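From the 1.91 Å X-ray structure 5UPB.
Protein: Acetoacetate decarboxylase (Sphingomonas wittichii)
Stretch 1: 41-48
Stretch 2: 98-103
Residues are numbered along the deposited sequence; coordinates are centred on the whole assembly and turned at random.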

# COMPACT_ATOMS: atom_id res chain seq x y z
N ALA A 41 -5.62 2.82 -33.17
CA ALA A 41 -5.64 4.16 -32.58
C ALA A 41 -4.69 4.28 -31.38
O ALA A 41 -4.25 5.38 -31.04
CB ALA A 41 -7.07 4.50 -32.18
N LEU A 42 -4.39 3.17 -30.70
CA LEU A 42 -3.47 3.20 -29.57
C LEU A 42 -2.02 3.05 -30.00
O LEU A 42 -1.13 3.21 -29.16
CB LEU A 42 -3.80 2.08 -28.59
CG LEU A 42 -5.17 2.11 -27.93
CD1 LEU A 42 -5.34 0.86 -27.04
CD2 LEU A 42 -5.35 3.43 -27.14
N LEU A 43 -1.78 2.68 -31.25
CA LEU A 43 -0.40 2.43 -31.64
C LEU A 43 0.27 3.73 -32.04
O LEU A 43 -0.32 4.52 -32.77
CB LEU A 43 -0.31 1.47 -32.81
CG LEU A 43 -0.80 0.06 -32.50
CD1 LEU A 43 -0.80 -0.79 -33.77
CD2 LEU A 43 0.11 -0.53 -31.45
N PRO A 44 1.52 3.92 -31.66
CA PRO A 44 2.25 5.08 -32.17
C PRO A 44 2.54 4.93 -33.66
O PRO A 44 2.50 3.84 -34.23
CB PRO A 44 3.55 5.06 -31.36
CG PRO A 44 3.76 3.64 -31.01
CD PRO A 44 2.37 3.07 -30.79
N ALA A 45 2.77 6.07 -34.29
CA ALA A 45 3.00 6.11 -35.73
C ALA A 45 4.17 5.21 -36.11
O ALA A 45 5.22 5.20 -35.45
CB ALA A 45 3.29 7.55 -36.17
N GLY A 46 3.98 4.42 -37.17
CA GLY A 46 5.01 3.53 -37.66
C GLY A 46 4.78 2.08 -37.32
O GLY A 46 5.46 1.21 -37.88
N LEU A 47 3.84 1.80 -36.42
CA LEU A 47 3.43 0.44 -36.08
C LEU A 47 2.07 0.16 -36.69
O LEU A 47 1.17 0.99 -36.65
CB LEU A 47 3.37 0.21 -34.57
CG LEU A 47 4.67 0.41 -33.79
CD1 LEU A 47 4.46 0.05 -32.31
CD2 LEU A 47 5.79 -0.40 -34.43
N LYS A 48 1.93 -1.04 -37.23
CA LYS A 48 0.71 -1.46 -37.90
C LYS A 48 0.11 -2.60 -37.09
O LYS A 48 0.81 -3.56 -36.74
CB LYS A 48 1.00 -1.90 -39.34
CG LYS A 48 -0.24 -2.11 -40.20
CD LYS A 48 -0.94 -0.79 -40.51
CE LYS A 48 -1.98 -0.94 -41.61
NZ LYS A 48 -2.66 0.34 -41.89
N TYR A 98 4.99 -6.98 -30.22
CA TYR A 98 3.92 -6.51 -29.38
C TYR A 98 4.22 -5.06 -29.01
O TYR A 98 5.39 -4.70 -28.82
CB TYR A 98 3.78 -7.31 -28.08
CG TYR A 98 3.08 -8.61 -28.28
CD1 TYR A 98 1.68 -8.67 -28.42
CD2 TYR A 98 3.82 -9.80 -28.36
CE1 TYR A 98 1.04 -9.90 -28.61
CE2 TYR A 98 3.19 -11.01 -28.54
CZ TYR A 98 1.81 -11.08 -28.67
OH TYR A 98 1.22 -12.32 -28.87
N PHE A 99 3.18 -4.23 -28.93
CA PHE A 99 3.28 -2.91 -28.32
C PHE A 99 2.51 -2.96 -27.02
O PHE A 99 1.29 -3.22 -27.03
CB PHE A 99 2.71 -1.81 -29.22
CG PHE A 99 2.75 -0.45 -28.59
CD1 PHE A 99 3.96 0.20 -28.39
CD2 PHE A 99 1.58 0.17 -28.16
CE1 PHE A 99 4.00 1.44 -27.79
CE2 PHE A 99 1.60 1.41 -27.57
CZ PHE A 99 2.81 2.06 -27.39
N PRO A 100 3.17 -2.86 -25.88
CA PRO A 100 2.45 -2.95 -24.59
C PRO A 100 1.81 -1.60 -24.21
O PRO A 100 2.32 -0.83 -23.41
CB PRO A 100 3.55 -3.39 -23.62
CG PRO A 100 4.78 -2.74 -24.18
CD PRO A 100 4.62 -2.67 -25.69
N ALA A 101 0.63 -1.36 -24.78
CA ALA A 101 -0.03 -0.05 -24.70
C ALA A 101 -0.30 0.38 -23.26
O ALA A 101 -0.03 1.52 -22.89
CB ALA A 101 -1.35 -0.08 -25.46
N PHE A 102 -0.92 -0.49 -22.47
CA PHE A 102 -1.27 -0.19 -21.09
C PHE A 102 -0.57 -1.18 -20.18
O PHE A 102 -0.86 -2.38 -20.24
CB PHE A 102 -2.78 -0.28 -20.84
CG PHE A 102 -3.63 0.58 -21.75
CD1 PHE A 102 -3.12 1.65 -22.43
CD2 PHE A 102 -4.97 0.28 -21.90
CE1 PHE A 102 -3.92 2.42 -23.25
CE2 PHE A 102 -5.76 1.03 -22.72
CZ PHE A 102 -5.23 2.10 -23.39
N VAL A 103 0.26 -0.68 -19.28
CA VAL A 103 0.99 -1.48 -18.30
C VAL A 103 0.86 -0.82 -16.93
O VAL A 103 1.01 0.40 -16.81
CB VAL A 103 2.48 -1.60 -18.68
CG1 VAL A 103 3.24 -2.52 -17.69
CG2 VAL A 103 2.61 -2.10 -20.11

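The two stretches meet in a small, mainly apolar contact, with no hydrogen bond between them, in which a loop closes over one side of a strand around the ring of F99. Stretch 1 leaves the end of a weakly bonded helix and folds into a type II turn from P44 to L47, closed by a 3.3 Å hydrogen bond from L47 N to P44 O. G46 takes a positive phi of 105°, where a CB would jam against the carbonyl O of A45. The backbones stay apart, CA of L42 lying 6.8 Å from CA of A101, and mostly side chains bridge the space between them. F99, chi1 t, points toward the loop and has the largest covered area. P44 CD sits over one face of the F99 ring, 3.6 Å from that ring's centroid and 13° off the normal, a CH-pi contact in which a C-H group polarised by the adjacent nitrogen meets the aromatic electrons. L47 CD1 approaches F99 CD1 at 4.0 Å, and L43 CD2 reaches F99 CB at 3.7 Å. The carbonyl L42 O lies 3.6 Å from F99 CE2, a van der Waals approach. Farther along stretch 2, L42 points toward stretch 2 and brings CD1 to 3.9 Å from F102 CZ and 4.4 Å from A101 CB. Y98 points away from the loop.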